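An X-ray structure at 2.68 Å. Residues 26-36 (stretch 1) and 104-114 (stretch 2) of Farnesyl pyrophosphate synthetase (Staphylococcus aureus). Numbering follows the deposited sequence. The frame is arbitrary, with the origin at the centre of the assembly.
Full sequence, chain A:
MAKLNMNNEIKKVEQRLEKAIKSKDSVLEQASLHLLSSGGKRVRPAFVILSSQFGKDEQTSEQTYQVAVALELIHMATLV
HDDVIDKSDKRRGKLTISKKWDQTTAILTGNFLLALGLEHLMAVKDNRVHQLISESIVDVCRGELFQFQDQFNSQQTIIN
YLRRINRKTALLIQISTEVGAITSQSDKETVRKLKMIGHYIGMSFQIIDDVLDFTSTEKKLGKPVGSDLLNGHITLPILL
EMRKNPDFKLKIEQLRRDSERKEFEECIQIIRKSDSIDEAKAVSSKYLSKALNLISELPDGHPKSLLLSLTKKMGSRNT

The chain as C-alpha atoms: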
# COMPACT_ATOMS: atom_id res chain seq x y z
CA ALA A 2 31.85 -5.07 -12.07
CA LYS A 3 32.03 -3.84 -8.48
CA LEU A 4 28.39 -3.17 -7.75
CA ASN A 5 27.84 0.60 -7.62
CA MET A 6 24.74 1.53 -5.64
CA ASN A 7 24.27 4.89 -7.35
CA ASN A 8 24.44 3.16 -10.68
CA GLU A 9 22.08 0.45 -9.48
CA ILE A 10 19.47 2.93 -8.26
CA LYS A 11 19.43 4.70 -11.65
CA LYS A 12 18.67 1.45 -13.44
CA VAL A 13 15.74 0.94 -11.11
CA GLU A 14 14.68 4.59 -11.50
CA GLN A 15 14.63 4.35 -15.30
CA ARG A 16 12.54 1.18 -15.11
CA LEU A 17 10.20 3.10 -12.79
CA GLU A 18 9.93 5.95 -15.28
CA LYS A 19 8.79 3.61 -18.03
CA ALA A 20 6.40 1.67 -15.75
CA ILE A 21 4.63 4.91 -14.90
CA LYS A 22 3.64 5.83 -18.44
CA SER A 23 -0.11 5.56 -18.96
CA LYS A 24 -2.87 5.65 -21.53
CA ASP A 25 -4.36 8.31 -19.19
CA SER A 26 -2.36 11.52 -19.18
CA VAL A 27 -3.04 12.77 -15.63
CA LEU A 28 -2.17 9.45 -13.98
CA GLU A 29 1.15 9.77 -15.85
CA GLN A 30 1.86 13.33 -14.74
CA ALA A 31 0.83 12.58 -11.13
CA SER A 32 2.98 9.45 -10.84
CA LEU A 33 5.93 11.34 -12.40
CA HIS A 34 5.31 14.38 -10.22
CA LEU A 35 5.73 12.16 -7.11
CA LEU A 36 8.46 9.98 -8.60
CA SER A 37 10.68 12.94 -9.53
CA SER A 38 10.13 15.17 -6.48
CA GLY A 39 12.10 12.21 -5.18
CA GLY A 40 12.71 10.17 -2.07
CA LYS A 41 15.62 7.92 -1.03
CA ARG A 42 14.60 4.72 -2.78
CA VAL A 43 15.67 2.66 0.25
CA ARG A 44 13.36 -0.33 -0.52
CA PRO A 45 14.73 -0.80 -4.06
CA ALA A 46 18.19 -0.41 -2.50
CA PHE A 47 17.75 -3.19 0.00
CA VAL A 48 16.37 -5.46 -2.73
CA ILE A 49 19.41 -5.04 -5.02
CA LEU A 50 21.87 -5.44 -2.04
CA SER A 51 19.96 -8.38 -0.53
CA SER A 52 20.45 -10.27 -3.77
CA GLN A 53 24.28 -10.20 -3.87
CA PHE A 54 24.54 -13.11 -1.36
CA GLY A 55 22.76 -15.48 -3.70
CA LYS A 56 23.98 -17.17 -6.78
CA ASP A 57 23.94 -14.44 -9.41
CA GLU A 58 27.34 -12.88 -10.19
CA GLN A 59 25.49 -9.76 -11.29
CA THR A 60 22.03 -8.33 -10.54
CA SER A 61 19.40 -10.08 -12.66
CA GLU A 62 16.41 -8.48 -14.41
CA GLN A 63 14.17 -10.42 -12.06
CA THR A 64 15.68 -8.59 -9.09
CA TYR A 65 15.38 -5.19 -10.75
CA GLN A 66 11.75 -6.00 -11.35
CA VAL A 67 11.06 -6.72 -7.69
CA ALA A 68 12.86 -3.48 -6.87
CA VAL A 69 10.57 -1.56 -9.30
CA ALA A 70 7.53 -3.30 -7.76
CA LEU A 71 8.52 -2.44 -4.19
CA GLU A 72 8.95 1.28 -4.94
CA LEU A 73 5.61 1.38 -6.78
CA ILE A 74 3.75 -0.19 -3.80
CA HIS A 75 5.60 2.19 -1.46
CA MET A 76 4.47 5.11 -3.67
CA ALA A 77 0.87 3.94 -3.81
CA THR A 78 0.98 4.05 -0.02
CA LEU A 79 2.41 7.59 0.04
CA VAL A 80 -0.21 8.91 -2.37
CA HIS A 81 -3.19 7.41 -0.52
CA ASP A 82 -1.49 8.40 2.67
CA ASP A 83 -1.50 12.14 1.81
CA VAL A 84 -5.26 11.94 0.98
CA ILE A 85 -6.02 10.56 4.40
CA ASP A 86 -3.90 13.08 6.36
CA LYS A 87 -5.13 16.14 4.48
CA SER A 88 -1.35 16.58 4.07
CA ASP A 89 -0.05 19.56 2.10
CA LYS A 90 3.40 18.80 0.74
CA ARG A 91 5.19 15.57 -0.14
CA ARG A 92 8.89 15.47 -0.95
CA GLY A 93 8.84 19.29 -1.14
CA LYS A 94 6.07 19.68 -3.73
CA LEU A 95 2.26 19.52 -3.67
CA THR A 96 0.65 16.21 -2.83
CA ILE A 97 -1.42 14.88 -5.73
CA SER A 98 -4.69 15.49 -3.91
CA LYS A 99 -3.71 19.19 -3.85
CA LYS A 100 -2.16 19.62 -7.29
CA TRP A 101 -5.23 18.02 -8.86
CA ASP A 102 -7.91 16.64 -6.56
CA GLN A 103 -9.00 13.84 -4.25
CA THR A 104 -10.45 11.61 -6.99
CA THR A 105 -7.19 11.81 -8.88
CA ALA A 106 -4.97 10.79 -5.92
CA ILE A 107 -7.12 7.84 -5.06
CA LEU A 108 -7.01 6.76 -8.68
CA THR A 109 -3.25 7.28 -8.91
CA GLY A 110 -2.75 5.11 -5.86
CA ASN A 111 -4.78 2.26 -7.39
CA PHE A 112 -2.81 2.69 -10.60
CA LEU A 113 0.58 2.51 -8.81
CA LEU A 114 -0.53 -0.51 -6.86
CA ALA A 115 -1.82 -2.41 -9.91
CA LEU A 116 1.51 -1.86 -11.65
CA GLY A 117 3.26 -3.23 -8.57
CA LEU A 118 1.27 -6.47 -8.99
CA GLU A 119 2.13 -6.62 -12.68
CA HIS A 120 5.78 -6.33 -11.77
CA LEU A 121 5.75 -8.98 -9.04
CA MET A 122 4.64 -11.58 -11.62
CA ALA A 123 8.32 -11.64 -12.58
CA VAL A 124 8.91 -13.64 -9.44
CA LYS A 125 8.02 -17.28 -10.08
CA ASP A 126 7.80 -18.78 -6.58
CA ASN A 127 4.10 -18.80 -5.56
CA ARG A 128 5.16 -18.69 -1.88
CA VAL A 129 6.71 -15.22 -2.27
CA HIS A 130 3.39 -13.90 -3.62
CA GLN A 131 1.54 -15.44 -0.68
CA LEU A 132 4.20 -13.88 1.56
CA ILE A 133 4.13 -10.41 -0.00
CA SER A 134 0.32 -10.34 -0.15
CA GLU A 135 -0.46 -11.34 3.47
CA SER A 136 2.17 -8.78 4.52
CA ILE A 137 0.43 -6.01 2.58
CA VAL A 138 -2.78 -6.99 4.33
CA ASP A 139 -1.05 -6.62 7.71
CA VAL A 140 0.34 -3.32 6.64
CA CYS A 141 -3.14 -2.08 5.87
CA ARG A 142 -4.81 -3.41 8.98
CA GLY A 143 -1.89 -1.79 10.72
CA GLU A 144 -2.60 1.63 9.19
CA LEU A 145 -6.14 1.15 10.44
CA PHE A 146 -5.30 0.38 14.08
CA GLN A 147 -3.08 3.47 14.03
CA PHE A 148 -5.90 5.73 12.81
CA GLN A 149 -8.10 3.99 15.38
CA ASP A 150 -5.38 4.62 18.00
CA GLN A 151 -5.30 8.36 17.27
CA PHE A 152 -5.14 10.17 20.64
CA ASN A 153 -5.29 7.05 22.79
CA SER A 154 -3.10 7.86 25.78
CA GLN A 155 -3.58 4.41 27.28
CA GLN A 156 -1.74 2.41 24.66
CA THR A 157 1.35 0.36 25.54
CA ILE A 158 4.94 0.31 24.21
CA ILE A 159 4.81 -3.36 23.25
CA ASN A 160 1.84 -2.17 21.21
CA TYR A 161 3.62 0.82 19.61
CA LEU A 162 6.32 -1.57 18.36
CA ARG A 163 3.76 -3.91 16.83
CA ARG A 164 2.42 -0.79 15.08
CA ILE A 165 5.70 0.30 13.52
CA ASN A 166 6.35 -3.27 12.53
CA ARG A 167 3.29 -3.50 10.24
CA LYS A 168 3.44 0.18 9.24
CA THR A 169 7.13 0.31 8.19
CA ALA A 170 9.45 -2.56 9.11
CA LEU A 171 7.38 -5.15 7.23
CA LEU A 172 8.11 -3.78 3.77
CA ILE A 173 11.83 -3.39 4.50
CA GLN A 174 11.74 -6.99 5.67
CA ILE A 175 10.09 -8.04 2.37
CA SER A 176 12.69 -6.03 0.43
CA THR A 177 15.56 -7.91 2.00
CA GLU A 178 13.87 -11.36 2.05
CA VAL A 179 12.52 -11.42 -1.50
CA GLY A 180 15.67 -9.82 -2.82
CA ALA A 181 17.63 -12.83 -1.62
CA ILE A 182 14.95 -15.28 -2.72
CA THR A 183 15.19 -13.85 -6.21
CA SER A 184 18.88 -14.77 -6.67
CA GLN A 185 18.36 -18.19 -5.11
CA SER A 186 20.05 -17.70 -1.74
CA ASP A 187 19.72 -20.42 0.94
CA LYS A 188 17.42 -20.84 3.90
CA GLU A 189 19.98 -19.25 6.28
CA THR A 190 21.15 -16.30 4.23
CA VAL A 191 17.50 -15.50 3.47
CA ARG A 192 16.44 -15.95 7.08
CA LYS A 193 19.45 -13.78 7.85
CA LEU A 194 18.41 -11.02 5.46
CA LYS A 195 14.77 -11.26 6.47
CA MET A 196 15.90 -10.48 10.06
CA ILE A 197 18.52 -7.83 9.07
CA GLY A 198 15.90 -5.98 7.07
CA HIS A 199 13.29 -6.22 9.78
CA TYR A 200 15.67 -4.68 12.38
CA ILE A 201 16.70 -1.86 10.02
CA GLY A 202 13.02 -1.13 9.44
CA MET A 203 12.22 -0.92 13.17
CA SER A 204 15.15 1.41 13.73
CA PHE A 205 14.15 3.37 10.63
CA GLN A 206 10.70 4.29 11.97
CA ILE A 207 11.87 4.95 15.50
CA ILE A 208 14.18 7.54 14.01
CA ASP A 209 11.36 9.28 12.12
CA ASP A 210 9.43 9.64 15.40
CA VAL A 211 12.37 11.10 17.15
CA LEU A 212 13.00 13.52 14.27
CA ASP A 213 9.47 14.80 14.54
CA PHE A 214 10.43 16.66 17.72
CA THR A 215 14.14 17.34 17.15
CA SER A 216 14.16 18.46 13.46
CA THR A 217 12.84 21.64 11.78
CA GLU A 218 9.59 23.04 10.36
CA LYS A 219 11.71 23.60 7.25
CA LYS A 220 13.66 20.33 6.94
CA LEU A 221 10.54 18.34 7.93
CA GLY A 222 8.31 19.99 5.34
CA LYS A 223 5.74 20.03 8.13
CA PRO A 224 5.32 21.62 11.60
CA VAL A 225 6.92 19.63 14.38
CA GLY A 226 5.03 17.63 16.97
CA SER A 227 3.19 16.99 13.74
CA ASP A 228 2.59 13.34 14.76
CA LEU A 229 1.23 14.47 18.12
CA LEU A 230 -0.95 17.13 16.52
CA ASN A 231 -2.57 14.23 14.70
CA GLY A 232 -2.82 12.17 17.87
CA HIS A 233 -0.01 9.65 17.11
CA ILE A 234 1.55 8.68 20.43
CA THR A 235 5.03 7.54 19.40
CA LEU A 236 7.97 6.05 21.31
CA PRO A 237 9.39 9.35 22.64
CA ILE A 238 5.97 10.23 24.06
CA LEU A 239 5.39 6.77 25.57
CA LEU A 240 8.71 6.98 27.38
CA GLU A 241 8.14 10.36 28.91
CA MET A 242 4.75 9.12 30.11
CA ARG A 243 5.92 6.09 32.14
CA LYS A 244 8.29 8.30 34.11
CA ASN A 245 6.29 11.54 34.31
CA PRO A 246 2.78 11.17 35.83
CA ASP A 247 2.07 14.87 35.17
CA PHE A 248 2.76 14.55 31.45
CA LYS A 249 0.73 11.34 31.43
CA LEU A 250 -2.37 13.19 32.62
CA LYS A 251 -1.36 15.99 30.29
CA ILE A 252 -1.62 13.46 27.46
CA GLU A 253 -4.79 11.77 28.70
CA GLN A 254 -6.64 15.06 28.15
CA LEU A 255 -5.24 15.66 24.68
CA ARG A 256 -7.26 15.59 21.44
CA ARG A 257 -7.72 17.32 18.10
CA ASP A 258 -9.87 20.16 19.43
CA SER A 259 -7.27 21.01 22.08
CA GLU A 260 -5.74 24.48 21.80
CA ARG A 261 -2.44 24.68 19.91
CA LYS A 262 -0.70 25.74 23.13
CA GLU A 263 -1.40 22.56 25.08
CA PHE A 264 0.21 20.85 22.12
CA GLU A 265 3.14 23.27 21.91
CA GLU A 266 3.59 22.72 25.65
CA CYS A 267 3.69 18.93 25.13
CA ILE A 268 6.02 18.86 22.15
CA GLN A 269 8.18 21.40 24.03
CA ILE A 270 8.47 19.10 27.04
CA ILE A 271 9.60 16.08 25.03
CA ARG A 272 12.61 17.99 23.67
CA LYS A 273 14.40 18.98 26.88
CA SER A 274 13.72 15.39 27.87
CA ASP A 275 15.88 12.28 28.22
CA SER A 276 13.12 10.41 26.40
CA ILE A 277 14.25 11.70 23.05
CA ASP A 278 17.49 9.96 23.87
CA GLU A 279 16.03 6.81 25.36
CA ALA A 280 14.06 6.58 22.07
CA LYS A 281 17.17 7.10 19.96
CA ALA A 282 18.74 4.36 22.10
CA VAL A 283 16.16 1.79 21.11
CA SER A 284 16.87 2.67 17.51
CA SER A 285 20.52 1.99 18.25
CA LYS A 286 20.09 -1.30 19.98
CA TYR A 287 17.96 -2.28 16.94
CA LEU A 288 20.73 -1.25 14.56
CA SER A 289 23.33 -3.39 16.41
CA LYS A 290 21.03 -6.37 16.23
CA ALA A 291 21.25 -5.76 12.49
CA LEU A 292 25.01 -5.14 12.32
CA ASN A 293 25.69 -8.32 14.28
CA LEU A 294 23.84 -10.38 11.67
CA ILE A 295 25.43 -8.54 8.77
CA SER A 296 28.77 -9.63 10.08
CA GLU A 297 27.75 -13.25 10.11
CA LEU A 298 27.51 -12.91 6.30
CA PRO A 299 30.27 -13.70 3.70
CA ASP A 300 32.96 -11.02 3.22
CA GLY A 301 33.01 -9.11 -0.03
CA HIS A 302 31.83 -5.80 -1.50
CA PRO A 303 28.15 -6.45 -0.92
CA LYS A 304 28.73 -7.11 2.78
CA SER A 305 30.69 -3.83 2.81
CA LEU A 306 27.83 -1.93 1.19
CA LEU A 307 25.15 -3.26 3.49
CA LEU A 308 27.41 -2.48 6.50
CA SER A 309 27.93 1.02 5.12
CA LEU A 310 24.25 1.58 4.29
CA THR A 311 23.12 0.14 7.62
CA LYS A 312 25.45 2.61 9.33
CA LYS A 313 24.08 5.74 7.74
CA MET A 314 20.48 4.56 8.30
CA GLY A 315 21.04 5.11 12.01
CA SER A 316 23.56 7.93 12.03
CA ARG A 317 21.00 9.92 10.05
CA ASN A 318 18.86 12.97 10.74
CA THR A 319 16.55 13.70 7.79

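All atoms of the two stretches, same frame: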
# COMPACT_ATOMS: atom_id res chain seq x y z
N SER A 26 -3.31 10.45 -19.36
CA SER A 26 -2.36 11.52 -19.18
C SER A 26 -2.12 11.99 -17.73
O SER A 26 -0.99 12.06 -17.26
CB SER A 26 -2.81 12.67 -20.07
OG SER A 26 -2.01 13.81 -19.90
N VAL A 27 -3.19 12.32 -17.02
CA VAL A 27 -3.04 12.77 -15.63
C VAL A 27 -2.37 11.74 -14.74
O VAL A 27 -1.50 12.09 -13.99
CB VAL A 27 -4.40 13.14 -14.99
CG1 VAL A 27 -4.19 13.48 -13.51
CG2 VAL A 27 -4.98 14.30 -15.69
N LEU A 28 -2.79 10.48 -14.80
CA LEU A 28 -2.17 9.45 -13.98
C LEU A 28 -0.68 9.43 -14.26
O LEU A 28 0.09 9.14 -13.35
CB LEU A 28 -2.75 8.07 -14.28
CG LEU A 28 -3.75 7.47 -13.29
CD1 LEU A 28 -4.46 8.57 -12.49
CD2 LEU A 28 -4.73 6.61 -14.04
N GLU A 29 -0.27 9.75 -15.49
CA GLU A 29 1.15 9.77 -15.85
C GLU A 29 1.89 10.96 -15.24
O GLU A 29 3.01 10.82 -14.75
CB GLU A 29 1.32 9.80 -17.36
CG GLU A 29 2.75 9.60 -17.77
CD GLU A 29 2.85 9.22 -19.21
OE1 GLU A 29 1.97 8.46 -19.67
OE2 GLU A 29 3.82 9.68 -19.88
N GLN A 30 1.27 12.13 -15.30
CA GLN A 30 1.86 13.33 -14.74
C GLN A 30 1.91 13.24 -13.21
O GLN A 30 2.88 13.69 -12.60
CB GLN A 30 1.04 14.55 -15.07
CG GLN A 30 0.92 14.95 -16.51
CD GLN A 30 0.08 16.21 -16.60
OE1 GLN A 30 0.53 17.30 -16.20
NE2 GLN A 30 -1.17 16.06 -17.08
N ALA A 31 0.86 12.70 -12.59
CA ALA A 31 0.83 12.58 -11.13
C ALA A 31 1.93 11.62 -10.66
O ALA A 31 2.75 11.97 -9.80
CB ALA A 31 -0.54 12.10 -10.65
N SER A 32 1.97 10.41 -11.21
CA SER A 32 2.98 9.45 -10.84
C SER A 32 4.39 10.03 -11.01
O SER A 32 5.24 9.87 -10.14
CB SER A 32 2.83 8.18 -11.69
OG SER A 32 1.58 7.57 -11.44
N LEU A 33 4.63 10.72 -12.12
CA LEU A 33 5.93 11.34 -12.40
C LEU A 33 6.20 12.52 -11.46
O LEU A 33 7.34 12.75 -11.02
CB LEU A 33 5.98 11.80 -13.84
CG LEU A 33 7.32 12.44 -14.20
CD1 LEU A 33 8.48 11.43 -14.03
CD2 LEU A 33 7.24 12.94 -15.61
N HIS A 34 5.16 13.28 -11.14
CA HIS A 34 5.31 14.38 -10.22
C HIS A 34 5.91 13.82 -8.92
O HIS A 34 6.94 14.30 -8.46
CB HIS A 34 3.96 15.01 -9.92
CG HIS A 34 4.01 16.10 -8.89
ND1 HIS A 34 4.89 17.15 -8.98
CD2 HIS A 34 3.26 16.31 -7.79
CE1 HIS A 34 4.68 17.97 -7.96
NE2 HIS A 34 3.69 17.49 -7.22
N LEU A 35 5.26 12.81 -8.34
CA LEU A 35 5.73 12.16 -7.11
C LEU A 35 7.08 11.48 -7.29
O LEU A 35 7.99 11.66 -6.49
CB LEU A 35 4.72 11.11 -6.66
CG LEU A 35 5.03 10.30 -5.40
CD1 LEU A 35 5.07 11.21 -4.18
CD2 LEU A 35 3.97 9.22 -5.21
N LEU A 36 7.22 10.69 -8.35
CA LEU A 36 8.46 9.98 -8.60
C LEU A 36 9.71 10.87 -8.65
O LEU A 36 10.75 10.54 -8.09
CB LEU A 36 8.34 9.19 -9.90
CG LEU A 36 9.59 8.36 -10.15
CD1 LEU A 36 9.61 7.25 -9.14
CD2 LEU A 36 9.61 7.84 -11.56
N THR A 104 -10.13 12.75 -6.14
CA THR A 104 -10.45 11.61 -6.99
C THR A 104 -9.19 11.15 -7.69
O THR A 104 -8.91 9.96 -7.79
CB THR A 104 -11.48 11.95 -8.11
OG1 THR A 104 -12.63 12.63 -7.57
CG2 THR A 104 -11.93 10.66 -8.78
N THR A 105 -8.42 12.12 -8.18
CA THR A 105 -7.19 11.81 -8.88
C THR A 105 -6.20 10.99 -8.04
O THR A 105 -5.73 9.95 -8.50
CB THR A 105 -6.51 13.11 -9.35
OG1 THR A 105 -7.39 13.79 -10.26
CG2 THR A 105 -5.21 12.82 -10.07
N ALA A 106 -5.91 11.46 -6.83
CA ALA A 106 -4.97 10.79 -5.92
C ALA A 106 -5.38 9.38 -5.57
O ALA A 106 -4.56 8.49 -5.47
CB ALA A 106 -4.81 11.60 -4.64
N ILE A 107 -6.66 9.17 -5.37
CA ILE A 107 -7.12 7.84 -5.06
C ILE A 107 -6.87 6.95 -6.28
O ILE A 107 -6.38 5.84 -6.16
CB ILE A 107 -8.62 7.88 -4.68
CG1 ILE A 107 -8.76 8.45 -3.27
CG2 ILE A 107 -9.24 6.51 -4.72
CD1 ILE A 107 -10.22 8.65 -2.85
N LEU A 108 -7.18 7.48 -7.45
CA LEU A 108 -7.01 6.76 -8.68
C LEU A 108 -5.54 6.48 -8.95
O LEU A 108 -5.20 5.36 -9.41
CB LEU A 108 -7.62 7.53 -9.85
CG LEU A 108 -9.16 7.51 -10.00
CD1 LEU A 108 -9.50 8.36 -11.21
CD2 LEU A 108 -9.71 6.10 -10.21
N THR A 109 -4.68 7.46 -8.67
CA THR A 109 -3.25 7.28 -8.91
C THR A 109 -2.72 6.16 -8.04
O THR A 109 -1.94 5.32 -8.50
CB THR A 109 -2.44 8.60 -8.69
OG1 THR A 109 -3.01 9.67 -9.46
CG2 THR A 109 -1.04 8.42 -9.21
N GLY A 110 -3.16 6.14 -6.79
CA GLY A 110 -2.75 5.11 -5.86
C GLY A 110 -3.14 3.72 -6.35
O GLY A 110 -2.34 2.79 -6.23
N ASN A 111 -4.35 3.57 -6.88
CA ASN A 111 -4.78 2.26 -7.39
C ASN A 111 -3.90 1.87 -8.57
O ASN A 111 -3.46 0.71 -8.71
CB ASN A 111 -6.23 2.30 -7.88
CG ASN A 111 -7.22 2.69 -6.81
OD1 ASN A 111 -7.02 2.40 -5.63
ND2 ASN A 111 -8.30 3.32 -7.21
N PHE A 112 -3.65 2.87 -9.42
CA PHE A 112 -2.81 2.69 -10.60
C PHE A 112 -1.43 2.14 -10.20
O PHE A 112 -1.01 1.09 -10.67
CB PHE A 112 -2.70 4.07 -11.29
CG PHE A 112 -1.75 4.13 -12.45
CD1 PHE A 112 -2.05 3.50 -13.64
CD2 PHE A 112 -0.57 4.88 -12.35
CE1 PHE A 112 -1.18 3.62 -14.74
CE2 PHE A 112 0.29 4.99 -13.43
CZ PHE A 112 -0.02 4.36 -14.63
N LEU A 113 -0.76 2.84 -9.29
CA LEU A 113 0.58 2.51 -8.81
C LEU A 113 0.63 1.13 -8.22
O LEU A 113 1.60 0.39 -8.40
CB LEU A 113 1.06 3.56 -7.77
CG LEU A 113 1.33 4.95 -8.37
CD1 LEU A 113 1.74 5.97 -7.36
CD2 LEU A 113 2.43 4.81 -9.39
N LEU A 114 -0.43 0.78 -7.52
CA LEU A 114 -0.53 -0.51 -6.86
C LEU A 114 -0.72 -1.62 -7.89
O LEU A 114 -0.09 -2.66 -7.79
CB LEU A 114 -1.71 -0.47 -5.93
CG LEU A 114 -1.67 -1.30 -4.68
CD1 LEU A 114 -0.66 -0.68 -3.74
CD2 LEU A 114 -3.10 -1.31 -4.08

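Both stretches are helical throughout, and their axes cross almost at right angles: the N-to-C directions differ by 80°, and the axes come within 9.8 Å of each other. A crossing this steep confines the contact to a compact patch, with 399 Å² buried over both sides. Its backbone reference point is the pair Leu-28 and Thr-109, whose CA atoms lie 5.6 Å apart. No hydrogen bond passes between the helices. Within each, i to i+4 backbone bonds run along the chain, such as Ser-32 N to Leu-28 O at 3.1 Å and Thr-109 N to Thr-105 O at 2.7 Å, and the contact between them is van der Waals packing.

Ser-26 begins the first stretch out of reach. Val-27 points toward the second helix and makes a methyl-to-methyl contact, its CG1 lying 3.6 Å from CG2 of Thr-105.

Leu-28 is the centre of the patch, with 90 Å² covered by the other helix. Its CG sits over one face of the Phe-112 ring, 4.0 Å from Phe-112 CG, while its CD1 lies 4.2 Å from Leu-108 CB and 3.5 Å from Thr-109 OG1. The chi angles, -103° and 25°, both fall between the usual wells. Thr-109 OG1 donates within its own helix, to Thr-105 O at 2.9 Å, so its proton is directed there and the contact with Leu-28 CD1 is van der Waals packing.

Glu-29 points away and Gln-30 is out of reach, as expected for the far side of a helix. One turn after Val-27, Ala-31 faces the partner again. Its CA-to-CB bond points toward the second helix, and CB lies 3.7 Å from Thr-109 OG1, a close approach of a methyl to the same hydroxyl that Leu-28 meets.

Ser-32 repeats the chemistry of Thr-109 on the first helix: its OG, with chi1 at -63° (m), donates to Leu-28 O at 2.9 Å. With its proton directed to its own backbone, the oxygen packs among carbon atoms of the second helix, 3.5 Å from each of Thr-109 CG2, Phe-112 CE2 and Leu-113 CD2. It lies at the edge of the Phe-112 ring, near the ring plane, in contrast to Leu-28 over the face.

Leu-33 and His-34 turn out of reach. Leu-35 makes the last contact, a loose apolar one, with CD2 4.5 Å from CD1 of Leu-113. The CA-to-CB bond of Leu-113 points sideways, but the end of its side chain comes nearer. Leu-36, though buried, does not touch the second helix.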